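Local coordinates for polyketide synthase (Lyngbya majuscula 19L, PDB 3QIT), which acts as the decarboxylating thioesterase of curacin A biosynthesis, probably releasing the finished chain by thioester hydrolysis and forming its terminal alkene, at residues P117-L130 with V232-N245. Numbering follows the deposited sequence. Where two conformers were deposited one is given.
Sequences PKKIKELILVELPL and VPTTLVYGDSSKLN
Strands 122-126 and 234-239 pair in parallel in the central sheet of this alpha/beta hydrolase, and the pairing runs on into a polar site where both strands end. Five backbone hydrogen bonds hold the register, from Leu123 N to Pro233 O (2.9 Å) through Glu127 N to Val237 O (2.8 Å). On one face, Leu125, which touches Thr110 of helix 104-115, sends CD1 obliquely to Thr234 CG2 (3.7 Å) and Leu236 CD2; on the other, Ile124 CG2 lies alongside Val237 CG2. Glu122, its chain bent at chi2 (89°), turns its carboxylate across to the neighbouring strand, past Pro233, and accepts from Thr235 OG1 at OE2 (2.8 Å), on the anti side but 35° out of the carboxylate plane. Replacing Glu122 with an alanine would probably leave Thr235 OG1 without this acceptor and Lys261 without this salt-bridge partner. At the C-terminal ends, Glu127 OE1 accepts from Ser242 OG (2.5 Å, a doubtful length), while Gly239 N meets OE2 from above the carboxylate plane (2.9 Å). Water 1 links Glu127 OE2 to Asn245 ND2, which also donates to Leu128 O (3.0 Å). With His269 ND1 also bonded to OE1, Glu127 is gripped at both oxygens, consistent with the acid of a Ser103-His269-Glu127 triad whose carboxylate is fixed in orientation by its neighbours.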
ATOM      1  N   PRO B 117     -10.806  15.176 -13.307  1.00 23.12           N
ATOM      2  CA  PRO B 117     -12.024  15.379 -14.106  1.00 22.14           C
ATOM      3  C   PRO B 117     -11.814  16.036 -15.465  1.00 25.10           C
ATOM      4  O   PRO B 117     -12.529  15.711 -16.410  1.00 24.65           O
ATOM      5  CB  PRO B 117     -12.886  16.280 -13.203  1.00 28.87           C
ATOM      6  CG  PRO B 117     -11.928  16.929 -12.281  1.00 29.95           C
ATOM      7  CD  PRO B 117     -10.907  15.858 -12.007  1.00 27.23           C
ATOM      8  N   LYS B 118     -10.845  16.949 -15.584  1.00 22.03           N
ATOM      9  CA  LYS B 118     -10.665  17.654 -16.856  1.00 23.38           C
ATOM     10  C   LYS B 118     -10.205  16.715 -17.973  1.00 23.92           C
ATOM     11  O   LYS B 118     -10.364  17.014 -19.153  1.00 27.54           O
ATOM     12  CB  LYS B 118      -9.690  18.823 -16.701  1.00 26.59           C
ATOM     13  CG  LYS B 118     -10.138  19.861 -15.686  1.00 32.48           C
ATOM     14  CD  LYS B 118      -9.085  20.956 -15.552  1.00 38.02           C
ATOM     15  CE  LYS B 118      -9.490  22.017 -14.532  1.00 45.63           C
ATOM     16  NZ  LYS B 118      -9.316  21.527 -13.133  1.00 50.83           N
ATOM     17  N   LYS B 119      -9.676  15.558 -17.591  1.00 22.51           N
ATOM     18  CA  LYS B 119      -9.180  14.583 -18.549  1.00 22.97           C
ATOM     19  C   LYS B 119     -10.259  13.657 -19.116  1.00 22.83           C
ATOM     20  O   LYS B 119      -9.993  12.894 -20.045  1.00 23.08           O
ATOM     21  CB  LYS B 119      -8.030  13.779 -17.923  1.00 25.98           C
ATOM     22  CG  LYS B 119      -6.810  14.684 -17.644  1.00 33.53           C
ATOM     23  CD  LYS B 119      -5.634  13.938 -17.025  1.00 43.01           C
ATOM     24  CE  LYS B 119      -4.531  14.896 -16.578  1.00 46.69           C
ATOM     25  NZ  LYS B 119      -3.932  15.661 -17.712  1.00 51.65           N
ATOM     26  N   ILE B 120     -11.466  13.738 -18.578  1.00 20.16           N
ATOM     27  CA  ILE B 120     -12.488  12.711 -18.863  1.00 22.40           C
ATOM     28  C   ILE B 120     -13.693  13.326 -19.554  1.00 21.43           C
ATOM     29  O   ILE B 120     -14.415  14.140 -18.961  1.00 24.32           O
ATOM     30  CB  ILE B 120     -12.984  11.978 -17.584  1.00 24.85           C
ATOM     31  CG1 ILE B 120     -11.833  11.479 -16.671  1.00 26.10           C
ATOM     32  CG2 ILE B 120     -13.945  10.825 -17.952  1.00 21.60           C
ATOM     33  CD1 ILE B 120     -10.751  10.623 -17.347  1.00 27.39           C
ATOM     34  N   LYS B 121     -13.916  12.940 -20.807  1.00 21.11           N
ATOM     35  CA  LYS B 121     -15.072  13.444 -21.573  1.00 23.92           C
ATOM     36  C   LYS B 121     -16.370  12.813 -21.065  1.00 24.75           C
ATOM     37  O   LYS B 121     -17.379  13.510 -20.850  1.00 21.50           O
ATOM     38  CB  LYS B 121     -14.871  13.144 -23.072  1.00 24.19           C
ATOM     39  CG  LYS B 121     -16.038  13.486 -23.992  1.00 29.88           C
ATOM     40  CD  LYS B 121     -15.745  12.926 -25.394  1.00 28.97           C
ATOM     41  CE  LYS B 121     -16.499  13.681 -26.492  1.00 38.88           C
ATOM     42  NZ  LYS B 121     -17.961  13.490 -26.433  1.00 42.30           N
ATOM     43  N   GLU B 122     -16.347  11.493 -20.887  1.00 20.25           N
ATOM     44  CA  GLU B 122     -17.496  10.745 -20.350  1.00 20.36           C
ATOM     45  C   GLU B 122     -16.971   9.574 -19.540  1.00 20.16           C
ATOM     46  O   GLU B 122     -16.001   8.939 -19.931  1.00 19.76           O
ATOM     47  CB  GLU B 122     -18.407  10.216 -21.469  1.00 21.49           C
ATOM     48  CG  GLU B 122     -19.618   9.359 -20.979  1.00 27.39           C
ATOM     49  CD  GLU B 122     -20.877  10.185 -20.675  1.00 34.20           C
ATOM     50  OE1 GLU B 122     -21.000  11.302 -21.217  1.00 29.95           O
ATOM     51  OE2 GLU B 122     -21.752   9.711 -19.914  1.00 32.79           O
ATOM     52  N   LEU B 123     -17.631   9.311 -18.420  1.00 18.19           N
ATOM     53  CA  LEU B 123     -17.289   8.217 -17.527  1.00 16.85           C
ATOM     54  C   LEU B 123     -18.357   7.151 -17.662  1.00 19.19           C
ATOM     55  O   LEU B 123     -19.532   7.416 -17.395  1.00 21.23           O
ATOM     56  CB  LEU B 123     -17.255   8.738 -16.093  1.00 17.22           C
ATOM     57  CG  LEU B 123     -16.889   7.773 -14.984  1.00 18.54           C
ATOM     58  CD1 LEU B 123     -15.426   7.231 -15.133  1.00 18.32           C
ATOM     59  CD2 LEU B 123     -17.091   8.455 -13.596  1.00 19.22           C
ATOM     60  N   ILE B 124     -17.953   5.951 -18.071  1.00 17.34           N
ATOM     61  CA  ILE B 124     -18.900   4.852 -18.323  1.00 16.30           C
ATOM     62  C   ILE B 124     -18.591   3.763 -17.297  1.00 17.03           C
ATOM     63  O   ILE B 124     -17.512   3.144 -17.339  1.00 16.65           O
ATOM     64  CB  ILE B 124     -18.775   4.313 -19.769  1.00 17.26           C
ATOM     65  CG1 ILE B 124     -19.122   5.452 -20.743  1.00 19.55           C
ATOM     66  CG2 ILE B 124     -19.749   3.138 -19.979  1.00 17.95           C
ATOM     67  CD1 ILE B 124     -18.496   5.347 -22.074  1.00 34.28           C
ATOM     68  N   LEU B 125     -19.531   3.565 -16.367  1.00 15.84           N
ATOM     69  CA  LEU B 125     -19.313   2.688 -15.214  1.00 12.74           C
ATOM     70  C   LEU B 125     -20.129   1.426 -15.385  1.00 16.36           C
ATOM     71  O   LEU B 125     -21.347   1.454 -15.252  1.00 18.58           O
ATOM     72  CB  LEU B 125     -19.684   3.430 -13.910  1.00 14.21           C
ATOM     73  CG  LEU B 125     -18.892   4.727 -13.753  1.00 18.32           C
ATOM     74  CD1 LEU B 125     -19.411   5.501 -12.539  1.00 16.74           C
ATOM     75  CD2 LEU B 125     -17.388   4.435 -13.620  1.00 16.62           C
ATOM     76  N   VAL B 126     -19.458   0.328 -15.739  1.00 15.95           N
ATOM     77  CA  VAL B 126     -20.173  -0.914 -16.026  1.00 15.85           C
ATOM     78  C   VAL B 126     -20.130  -1.786 -14.794  1.00 19.44           C
ATOM     79  O   VAL B 126     -19.042  -2.159 -14.335  1.00 16.68           O
ATOM     80  CB  VAL B 126     -19.556  -1.668 -17.222  1.00 16.00           C
ATOM     81  CG1 VAL B 126     -20.393  -2.906 -17.582  1.00 19.82           C
ATOM     82  CG2 VAL B 126     -19.495  -0.739 -18.433  1.00 19.56           C
ATOM     83  N   GLU B 127     -21.310  -2.043 -14.229  1.00 17.06           N
ATOM     84  CA  GLU B 127     -21.448  -2.881 -13.025  1.00 20.42           C
ATOM     85  C   GLU B 127     -20.616  -2.365 -11.858  1.00 20.30           C
ATOM     86  O   GLU B 127     -19.749  -3.065 -11.297  1.00 21.15           O
ATOM     87  CB  GLU B 127     -21.150  -4.340 -13.363  1.00 19.93           C
ATOM     88  CG  GLU B 127     -22.292  -4.972 -14.188  1.00 22.16           C
ATOM     89  CD  GLU B 127     -23.429  -5.438 -13.308  1.00 24.59           C
ATOM     90  OE1 GLU B 127     -23.150  -6.280 -12.412  1.00 25.91           O
ATOM     91  OE2 GLU B 127     -24.586  -4.967 -13.486  1.00 22.35           O
ATOM     92  N   LEU B 128     -20.901  -1.125 -11.480  1.00 19.63           N
ATOM     93  CA  LEU B 128     -20.226  -0.467 -10.376  1.00 20.58           C
ATOM     94  C   LEU B 128     -20.661  -1.098  -9.067  1.00 19.31           C
ATOM     95  O   LEU B 128     -21.844  -1.167  -8.790  1.00 20.87           O
ATOM     96  CB  LEU B 128     -20.581   1.031 -10.375  1.00 19.23           C
ATOM     97  CG  LEU B 128     -19.925   1.831  -9.250  1.00 18.95           C
ATOM     98  CD1 LEU B 128     -18.433   2.093  -9.556  1.00 22.33           C
ATOM     99  CD2 LEU B 128     -20.706   3.135  -9.020  1.00 18.30           C
ATOM    100  N   PRO B 129     -19.692  -1.590  -8.267  1.00 17.72           N
ATOM    101  CA  PRO B 129     -20.091  -2.130  -6.952  1.00 24.72           C
ATOM    102  C   PRO B 129     -20.215  -1.031  -5.897  1.00 27.38           C
ATOM    103  O   PRO B 129     -19.797   0.105  -6.116  1.00 26.76           O
ATOM    104  CB  PRO B 129     -18.955  -3.105  -6.609  1.00 24.60           C
ATOM    105  CG  PRO B 129     -17.789  -2.731  -7.503  1.00 28.95           C
ATOM    106  CD  PRO B 129     -18.257  -1.752  -8.558  1.00 24.55           C
ATOM    107  N   LEU B 130     -20.821  -1.362  -4.762  1.00 28.88           N
ATOM    108  CA  LEU B 130     -20.777  -0.478  -3.614  1.00 25.66           C
ATOM    109  C   LEU B 130     -20.197  -1.314  -2.482  1.00 32.96           C
ATOM    110  O   LEU B 130     -20.520  -2.507  -2.380  1.00 33.91           O
ATOM    111  CB  LEU B 130     -22.176   0.002  -3.232  1.00 31.54           C
ATOM    112  CG  LEU B 130     -22.831   1.169  -3.972  1.00 34.34           C
ATOM    113  CD1 LEU B 130     -24.139   1.561  -3.257  1.00 35.21           C
ATOM    114  CD2 LEU B 130     -21.889   2.365  -4.070  1.00 35.38           C
ATOM    115  N   VAL B 232     -17.942  14.984 -13.825  1.00 29.39           N
ATOM    116  CA  VAL B 232     -17.912  14.596 -15.227  0.50 24.94           C
ATOM    117  C   VAL B 232     -19.191  13.875 -15.642  1.00 25.51           C
ATOM    118  O   VAL B 232     -19.857  13.229 -14.830  1.00 24.32           O
ATOM    119  CB  VAL B 232     -16.671  13.740 -15.614  0.50 24.32           C
ATOM    120  CG1 VAL B 232     -15.376  14.500 -15.337  0.50 23.66           C
ATOM    121  CG2 VAL B 232     -16.699  12.386 -14.925  0.50 20.04           C
ATOM    122  N   PRO B 233     -19.568  14.033 -16.933  1.00 24.16           N
ATOM    123  CA  PRO B 233     -20.763  13.333 -17.433  1.00 23.77           C
ATOM    124  C   PRO B 233     -20.609  11.826 -17.291  1.00 23.35           C
ATOM    125  O   PRO B 233     -19.567  11.265 -17.662  1.00 22.90           O
ATOM    126  CB  PRO B 233     -20.807  13.733 -18.909  1.00 23.61           C
ATOM    127  CG  PRO B 233     -20.135  15.093 -18.940  1.00 23.32           C
ATOM    128  CD  PRO B 233     -18.996  14.933 -17.957  1.00 24.35           C
ATOM    129  N   THR B 234     -21.633  11.174 -16.749  1.00 20.06           N
ATOM    130  CA  THR B 234     -21.469   9.788 -16.298  1.00 21.12           C
ATOM    131  C   THR B 234     -22.631   8.934 -16.771  1.00 19.93           C
ATOM    132  O   THR B 234     -23.746   9.421 -16.820  1.00 22.03           O
ATOM    133  CB  THR B 234     -21.356   9.731 -14.748  1.00 24.17           C
ATOM    134  OG1 THR B 234     -20.205  10.481 -14.340  1.00 26.81           O
ATOM    135  CG2 THR B 234     -21.213   8.273 -14.250  1.00 25.08           C
ATOM    136  N   THR B 235     -22.339   7.689 -17.160  1.00 17.47           N
ATOM    137  CA  THR B 235     -23.354   6.696 -17.475  1.00 18.15           C
ATOM    138  C   THR B 235     -23.122   5.467 -16.619  1.00 22.53           C
ATOM    139  O   THR B 235     -22.019   4.867 -16.675  1.00 19.87           O
ATOM    140  CB  THR B 235     -23.267   6.288 -18.953  1.00 22.42           C
ATOM    141  OG1 THR B 235     -23.456   7.459 -19.758  1.00 22.42           O
ATOM    142  CG2 THR B 235     -24.339   5.248 -19.309  1.00 21.91           C
ATOM    143  N   LEU B 236     -24.143   5.125 -15.820  1.00 16.35           N
ATOM    144  CA  LEU B 236     -24.166   3.884 -15.049  1.00 18.29           C
ATOM    145  C   LEU B 236     -24.772   2.769 -15.892  1.00 19.56           C
ATOM    146  O   LEU B 236     -25.926   2.866 -16.331  1.00 20.15           O
ATOM    147  CB  LEU B 236     -24.943   4.061 -13.730  1.00 18.97           C
ATOM    148  CG  LEU B 236     -24.358   5.060 -12.736  1.00 20.74           C
ATOM    149  CD1 LEU B 236     -25.409   5.519 -11.696  1.00 25.29           C
ATOM    150  CD2 LEU B 236     -23.104   4.456 -12.025  1.00 23.36           C
ATOM    151  N   VAL B 237     -24.001   1.708 -16.121  1.00 16.08           N
ATOM    152  CA  VAL B 237     -24.460   0.604 -16.954  1.00 16.35           C
ATOM    153  C   VAL B 237     -24.632  -0.651 -16.114  1.00 19.70           C
ATOM    154  O   VAL B 237     -23.708  -1.066 -15.416  1.00 17.71           O
ATOM    155  CB  VAL B 237     -23.487   0.334 -18.113  1.00 18.32           C
ATOM    156  CG1 VAL B 237     -24.044  -0.724 -19.077  1.00 18.73           C
ATOM    157  CG2 VAL B 237     -23.124   1.638 -18.822  1.00 18.39           C
ATOM    158  N   TYR B 238     -25.812  -1.261 -16.185  1.00 19.93           N
ATOM    159  CA  TYR B 238     -26.072  -2.487 -15.413  1.00 20.88           C
ATOM    160  C   TYR B 238     -26.586  -3.609 -16.272  1.00 19.90           C
ATOM    161  O   TYR B 238     -27.222  -3.378 -17.306  1.00 23.66           O
ATOM    162  CB  TYR B 238     -27.114  -2.239 -14.333  1.00 18.98           C
ATOM    163  CG  TYR B 238     -26.842  -1.071 -13.437  1.00 19.84           C
ATOM    164  CD1 TYR B 238     -25.950  -1.184 -12.353  1.00 22.05           C
ATOM    165  CD2 TYR B 238     -27.503   0.136 -13.626  1.00 20.17           C
ATOM    166  CE1 TYR B 238     -25.717  -0.095 -11.491  1.00 20.74           C
ATOM    167  CE2 TYR B 238     -27.265   1.231 -12.788  1.00 22.92           C
ATOM    168  CZ  TYR B 238     -26.379   1.105 -11.718  1.00 20.05           C
ATOM    169  OH  TYR B 238     -26.168   2.187 -10.894  1.00 22.99           O
ATOM    170  N   GLY B 239     -26.308  -4.835 -15.841  1.00 21.16           N
ATOM    171  CA  GLY B 239     -26.884  -6.015 -16.470  1.00 21.55           C
ATOM    172  C   GLY B 239     -28.276  -6.274 -15.895  1.00 23.36           C
ATOM    173  O   GLY B 239     -28.476  -6.273 -14.680  1.00 26.29           O
ATOM    174  N   ASP B 240     -29.246  -6.509 -16.764  1.00 25.13           N
ATOM    175  CA  ASP B 240     -30.612  -6.687 -16.288  1.00 31.31           C
ATOM    176  C   ASP B 240     -30.798  -8.000 -15.529  1.00 35.26           C
ATOM    177  O   ASP B 240     -31.782  -8.157 -14.811  1.00 36.48           O
ATOM    178  CB  ASP B 240     -31.648  -6.502 -17.413  1.00 32.24           C
ATOM    179  CG  ASP B 240     -31.527  -7.536 -18.518  1.00 38.98           C
ATOM    180  OD1 ASP B 240     -30.589  -8.361 -18.499  1.00 34.01           O
ATOM    181  OD2 ASP B 240     -32.386  -7.509 -19.430  1.00 38.59           O
ATOM    182  N   SER B 241     -29.852  -8.930 -15.678  1.00 31.96           N
ATOM    183  CA  SER B 241     -29.861 -10.158 -14.865  1.00 36.51           C
ATOM    184  C   SER B 241     -28.668 -10.263 -13.898  1.00 35.65           C
ATOM    185  O   SER B 241     -28.439 -11.313 -13.285  1.00 38.72           O
ATOM    186  CB  SER B 241     -30.019 -11.421 -15.731  1.00 38.97           C
ATOM    187  OG  SER B 241     -28.947 -11.581 -16.657  1.00 36.59           O
ATOM    188  N   SER B 242     -27.923  -9.173 -13.737  1.00 29.27           N
ATOM    189  CA  SER B 242     -26.833  -9.152 -12.752  1.00 31.42           C
ATOM    190  C   SER B 242     -27.380  -9.140 -11.332  1.00 33.55           C
ATOM    191  O   SER B 242     -28.407  -8.517 -11.052  1.00 34.53           O
ATOM    192  CB  SER B 242     -25.919  -7.947 -12.925  1.00 31.64           C
ATOM    193  OG  SER B 242     -24.935  -7.948 -11.883  1.00 29.60           O
ATOM    194  N   LYS B 243     -26.680  -9.828 -10.440  1.00 33.53           N
ATOM    195  CA  LYS B 243     -27.069  -9.867  -9.040  1.00 37.97           C
ATOM    196  C   LYS B 243     -26.070  -9.087  -8.184  1.00 36.53           C
ATOM    197  O   LYS B 243     -26.149  -9.097  -6.958  1.00 37.40           O
ATOM    198  CB  LYS B 243     -27.211 -11.322  -8.568  1.00 41.73           C
ATOM    199  CG  LYS B 243     -28.122 -12.182  -9.449  1.00 48.26           C
ATOM    200  CD  LYS B 243     -29.598 -11.798  -9.297  1.00 52.76           C
ATOM    201  CE  LYS B 243     -30.442 -12.322 -10.454  1.00 54.69           C
ATOM    202  NZ  LYS B 243     -31.839 -11.786 -10.431  1.00 54.84           N
ATOM    203  N   LEU B 244     -25.139  -8.395  -8.843  1.00 33.22           N
ATOM    204  CA  LEU B 244     -24.149  -7.582  -8.141  1.00 29.82           C
ATOM    205  C   LEU B 244     -24.818  -6.540  -7.241  1.00 34.77           C
ATOM    206  O   LEU B 244     -24.502  -6.433  -6.047  1.00 34.89           O
ATOM    207  CB  LEU B 244     -23.195  -6.892  -9.127  1.00 30.02           C
ATOM    208  CG  LEU B 244     -22.158  -5.992  -8.455  1.00 27.98           C
ATOM    209  CD1 LEU B 244     -21.138  -6.847  -7.698  1.00 30.06           C
ATOM    210  CD2 LEU B 244     -21.448  -5.082  -9.458  1.00 28.06           C
ATOM    211  N   ASN B 245     -25.751  -5.782  -7.810  1.00 32.29           N
ATOM    212  CA  ASN B 245     -26.413  -4.736  -7.050  1.00 30.89           C
ATOM    213  C   ASN B 245     -27.831  -5.133  -6.692  1.00 38.31           C
ATOM    214  O   ASN B 245     -28.654  -5.426  -7.576  1.00 35.37           O
ATOM    215  CB  ASN B 245     -26.405  -3.418  -7.826  1.00 30.30           C
ATOM    216  CG  ASN B 245     -25.028  -2.785  -7.877  1.00 33.88           C
ATOM    217  OD1 ASN B 245     -24.494  -2.359  -6.854  1.00 30.81           O
ATOM    218  ND2 ASN B 245     -24.444  -2.722  -9.071  1.00 31.20           N
TER
HETATM  219  O   HOH W   1     -25.636  -4.489 -11.105  1.00 32.33           O
HETATM  220  O   HOH W   2     -22.702  -3.403  -4.965  1.00 43.95           O